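Local coordinates for putative transcriptional regulator (Streptomyces coelicolor A3, PDB 2PQQ), which probably binds cAMP through this N-terminal cyclic nucleotide-binding domain and, as a full-length regulator of the CRP family, probably binds DNA to control transcription, at the interface of chains A and B and the interface of chains A and C. Sequence-based numbering; all coordinates share one arbitrary frame. Chains: chain A/B/C, Putative transcriptional regulator.

Contacts 1 and 2, their C-alpha centres about 13 Å apart, belong to one two-fold A-B interface. Both use the long C-terminal helix (120-139 in A, 119-139 in B) and residues at or just after the 3-10 helix 82-85 of chain A. Contact 3 joins chains A and C around the C-terminal end of the long helix and just beyond it, its C-alpha centre about 14 Å from that of contact 1 and about 26 Å from that of contact 2. Position 136 serves in contacts 1 (A:Thr136, B:Thr136) and 3 (C:Thr136). The helix pairing resembles the CRP-family dimer; the A-C patch described is smaller and may reflect crystal packing.

Contact 1: the interface of chains A and B. Residues chain A 83, 133, 136-137; chain B 129, 132-133, 136.
A:Leu133, with 85 Å² buried, has CG anti to the backbone N (chi1 -174°), which sends both methyls toward the B helix 119-139. Its CD1 lies 3.6 Å from CG2 of B:Thr136 and also rests on the backbone of B:Leu133, while its CD2 sits 3.7 Å from CB of B:Arg132 and reaches CG1 of B:Val129. The same CD2 lies over one face of the B:Arg132 guanidinium, displaced toward its rim. The A:Leu133 side chain crosses those of B:Arg132 and B:Thr136 at about a right angle. B:Thr136, the next most buried, meets its own counterpart: CG2 of A:Thr136 packs tightly, 3.3 Å from CB of B:Thr136. With OG1 between backbone N and carbonyl carbon, the B:Thr136 hydroxyl makes a 2.6 Å hydrogen bond to O of B:Leu133, at a C=O...O angle of 114° and tilted from the carbonyl plane, leaving methyl CG2 toward chain A. On the flank, CD1 of A:Leu83 packs 3.8 Å from CB of B:Leu133. NH2 of B:Arg132 lies 3.5 Å from the amide OD1 of A:Asn137, too long to count as a hydrogen bond, the two planes 42° apart. This coiled-coil-like, mainly apolar helix pairing probably holds the CRP-type dimer together.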
# COMPACT_ATOMS: atom_id res chain seq x y z
N LEU A 83 -4.08 16.99 -0.94
CA LEU A 83 -2.62 17.13 -1.11
C LEU A 83 -2.25 18.18 -2.17
O LEU A 83 -1.12 18.66 -2.20
CB LEU A 83 -1.96 15.76 -1.38
CG LEU A 83 -2.05 14.76 -0.20
CD1 LEU A 83 -1.32 13.48 -0.48
CD2 LEU A 83 -1.53 15.39 1.07
N LEU A 133 1.91 9.37 6.23
CA LEU A 133 2.94 8.75 5.40
C LEU A 133 3.63 7.63 6.20
O LEU A 133 4.00 6.57 5.64
CB LEU A 133 3.93 9.81 4.89
CG LEU A 133 4.99 9.36 3.89
CD1 LEU A 133 4.39 8.86 2.60
CD2 LEU A 133 5.97 10.50 3.63
N THR A 136 0.96 4.60 6.45
CA THR A 136 1.01 3.96 5.14
C THR A 136 2.23 3.05 5.01
O THR A 136 2.09 1.87 4.78
CB THR A 136 1.02 4.97 3.97
OG1 THR A 136 -0.30 5.50 3.75
CG2 THR A 136 1.50 4.28 2.68
N ASN A 137 3.42 3.61 5.19
CA ASN A 137 4.63 2.84 4.97
C ASN A 137 4.95 1.84 6.08
O ASN A 137 5.33 0.70 5.79
CB ASN A 137 5.82 3.76 4.63
CG ASN A 137 5.72 4.36 3.21
OD1 ASN A 137 5.96 5.57 3.01
ND2 ASN A 137 5.36 3.53 2.22
N VAL B 129 7.09 16.02 1.30
CA VAL B 129 6.38 14.99 2.04
C VAL B 129 5.02 14.65 1.42
O VAL B 129 4.64 13.47 1.40
CB VAL B 129 6.27 15.35 3.54
CG1 VAL B 129 5.53 14.28 4.30
CG2 VAL B 129 7.68 15.51 4.14
N ARG B 132 5.31 12.34 -1.65
CA ARG B 132 5.44 10.95 -1.18
C ARG B 132 4.09 10.33 -0.77
O ARG B 132 3.75 9.23 -1.20
CB ARG B 132 6.46 10.86 -0.05
CG ARG B 132 7.91 11.04 -0.50
CD ARG B 132 8.90 10.58 0.54
NE ARG B 132 8.60 9.23 1.04
CZ ARG B 132 9.31 8.58 1.96
NH1 ARG B 132 10.39 9.14 2.49
NH2 ARG B 132 8.94 7.37 2.35
N LEU B 133 3.33 11.06 0.05
CA LEU B 133 1.99 10.62 0.48
C LEU B 133 1.06 10.38 -0.70
O LEU B 133 0.28 9.41 -0.70
CB LEU B 133 1.38 11.63 1.45
CG LEU B 133 0.13 11.16 2.20
CD1 LEU B 133 0.35 9.78 2.82
CD2 LEU B 133 -0.27 12.18 3.25
N THR B 136 1.82 6.98 -2.33
CA THR B 136 1.50 5.89 -1.42
C THR B 136 0.02 5.49 -1.43
O THR B 136 -0.31 4.37 -1.85
CB THR B 136 1.89 6.16 0.05
OG1 THR B 136 1.18 7.31 0.52
CG2 THR B 136 3.41 6.34 0.22

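Contact 2: the interface of chains A and B. Residues chain A 86, 111, 115, 125-126; chain B 123, 125-126, 130.
Apolar packing centres on B:Leu126, which buries 75 Å² against chain A. Its CD2 lies 3.8 Å from CB of A:Leu125, and its CG is equally close, 3.8 Å, to CD2 of A:Leu126, the same residue on the partner helix. Having CG anti to the carbonyl carbon (chi1 -79°), B:Leu126 directs its branches between A:Phe86 and the A helix 120-139. The phenyl ring meets it along CD1 and CE1, with CE1 of A:Phe86 3.8 Å from CD2 of B:Leu126. Beside the ring, CB of A:Phe86 touches CB of B:Ala130 at 3.6 Å. Toward the start of the B helix, methyl CG2 of B:Thr123 packs 3.9 Å from CD1 of A:Leu115. Replacing B:Leu126 by an alanine would probably leave A:Phe86 and A:Leu126 without the branched group that packs between them. A polar link runs through water: water 1 lies 3.0 Å from the backbone O of A:Phe86 and 2.6 Å from O of B:Thr123, bridging two carbonyls. Leucine-rich helix pairing, backed by A:Phe86, thus ties the nucleotide-binding domain of one subunit to the long helix of the other, probably stabilising the dimer.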
# COMPACT_ATOMS: atom_id res chain seq x y z
N PHE A 86 -0.53 21.28 -1.07
CA PHE A 86 0.91 21.25 -0.85
C PHE A 86 1.68 20.94 -2.12
O PHE A 86 2.80 21.41 -2.30
CB PHE A 86 1.23 20.22 0.22
CG PHE A 86 0.51 20.46 1.52
CD1 PHE A 86 0.76 21.61 2.27
CD2 PHE A 86 -0.42 19.54 1.99
CE1 PHE A 86 0.10 21.86 3.49
CE2 PHE A 86 -1.09 19.77 3.21
CZ PHE A 86 -0.82 20.94 3.96
N LEU A 111 -1.13 29.58 1.56
CA LEU A 111 -0.39 28.89 2.60
C LEU A 111 0.70 29.75 3.19
O LEU A 111 0.84 29.86 4.41
CB LEU A 111 0.20 27.61 1.99
CG LEU A 111 0.50 26.40 2.85
CD1 LEU A 111 -0.66 26.06 3.82
CD2 LEU A 111 0.84 25.22 1.87
N LEU A 115 1.33 30.70 7.11
CA LEU A 115 2.56 30.31 7.83
C LEU A 115 3.34 31.51 8.35
O LEU A 115 3.91 31.44 9.43
CB LEU A 115 3.47 29.41 6.98
CG LEU A 115 2.85 28.16 6.35
CD1 LEU A 115 3.96 27.29 5.72
CD2 LEU A 115 2.00 27.36 7.34
N LEU A 125 1.32 21.16 10.32
CA LEU A 125 0.99 20.54 9.04
C LEU A 125 1.98 19.46 8.67
O LEU A 125 1.58 18.40 8.23
CB LEU A 125 0.85 21.59 7.94
CG LEU A 125 -0.31 22.57 8.21
CD1 LEU A 125 -0.33 23.60 7.12
CD2 LEU A 125 -1.67 21.87 8.37
N LEU A 126 3.27 19.72 8.89
CA LEU A 126 4.31 18.71 8.63
C LEU A 126 4.10 17.45 9.47
O LEU A 126 4.27 16.34 8.98
CB LEU A 126 5.71 19.30 8.88
CG LEU A 126 6.25 20.22 7.76
CD1 LEU A 126 7.43 21.04 8.29
CD2 LEU A 126 6.65 19.39 6.54
N THR B 123 7.29 25.35 3.01
CA THR B 123 6.42 24.96 1.91
C THR B 123 7.12 23.94 1.03
O THR B 123 6.46 23.06 0.48
CB THR B 123 5.89 26.18 1.10
OG1 THR B 123 6.97 27.07 0.82
CG2 THR B 123 4.82 26.93 1.89
N LEU B 125 9.38 21.73 2.13
CA LEU B 125 9.28 20.53 2.96
C LEU B 125 7.89 19.87 2.89
O LEU B 125 7.80 18.65 2.81
CB LEU B 125 9.67 20.82 4.43
CG LEU B 125 11.12 21.23 4.71
CD1 LEU B 125 11.40 21.45 6.18
CD2 LEU B 125 12.13 20.25 4.13
N LEU B 126 6.84 20.68 2.95
CA LEU B 126 5.47 20.20 2.80
C LEU B 126 5.21 19.61 1.42
O LEU B 126 4.60 18.55 1.32
CB LEU B 126 4.46 21.30 3.13
CG LEU B 126 4.20 21.54 4.62
CD1 LEU B 126 3.68 22.94 4.85
CD2 LEU B 126 3.22 20.51 5.19
N ALA B 130 4.30 15.65 0.92
CA ALA B 130 3.00 15.44 0.25
C ALA B 130 3.12 14.67 -1.08
O ALA B 130 2.25 13.84 -1.38
CB ALA B 130 2.26 16.74 0.05
O HOH W 1 3.91 23.04 -0.06

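Contact 3: the interface of chains A and C. Residues chain A 140, 143; chain C 136, 140.
A:Met140 and C:Met140, both selenomethionine, meet just beyond the ends of their long helices, where A:Leu143 and C:Thr136 complete a small patch of 66 Å². The apolar part is formed by the terminal methyl of C:Met140, which reaches toward chain A between A:Met140 and A:Leu143. Its side chain is extended beyond CG, with chi2 164° and chi3 -169°, and this straight shape carries CE across to the partner. A:Met140 is instead folded at chi2 and chi3, so that its CG, rather than its own methyl, gives the nearer surface; the two selenomethionine side chains approach obliquely. The selenium of A:Met140 stands farther off, 4.0 Å from CE of C:Met140. A:Leu143 comes to the same methyl from another direction, its side chain at about a right angle to C:Met140, but the modelled approach of its CD1 is too short, and its placement is doubtful. The mixed part sets the isopropyl end of A:Leu143 against the hydroxyl OG1 of C:Thr136, a residue of helix 119-139; this closeness carries no weight and is not a hydrogen bond. So small a patch may come from crystal packing, and the structure alone does not show a role for it. CG of A:Met140 is modelled 3.3 Å from CE of C:Met140, tighter than usual and to be read with caution, since this methyl also makes the doubtful contact.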
# COMPACT_ATOMS: atom_id res chain seq x y z
N MSE A 140 1.74 -0.40 8.21
CA MSE A 140 1.32 -1.31 7.16
C MSE A 140 2.41 -2.34 6.86
O MSE A 140 3.59 -2.00 6.75
CB MSE A 140 0.93 -0.51 5.91
CG MSE A 140 0.93 -1.28 4.60
SE MSE A 140 2.62 -1.28 3.59
CE MSE A 140 2.33 0.24 2.39
N LEU A 143 3.46 -5.96 4.44
CA LEU A 143 3.15 -6.48 3.09
C LEU A 143 4.35 -7.20 2.49
O LEU A 143 4.18 -8.21 1.80
CB LEU A 143 2.74 -5.33 2.15
CG LEU A 143 1.62 -5.51 1.05
CD1 LEU A 143 0.99 -4.10 0.86
CD2 LEU A 143 2.17 -6.10 -0.23
N THR C 136 -3.41 -7.03 4.25
CA THR C 136 -3.07 -5.79 3.56
C THR C 136 -4.15 -4.74 3.76
O THR C 136 -3.92 -3.69 4.37
CB THR C 136 -2.88 -6.06 2.03
OG1 THR C 136 -1.55 -5.74 1.66
CG2 THR C 136 -3.78 -5.20 1.19
N MSE C 140 -4.99 -1.02 5.40
CA MSE C 140 -5.22 0.13 4.50
C MSE C 140 -6.72 0.38 4.30
O MSE C 140 -7.34 -0.18 3.39
CB MSE C 140 -4.54 -0.06 3.13
CG MSE C 140 -3.13 -0.62 3.16
SE MSE C 140 -2.53 -1.28 1.41
CE MSE C 140 -0.94 -2.17 2.00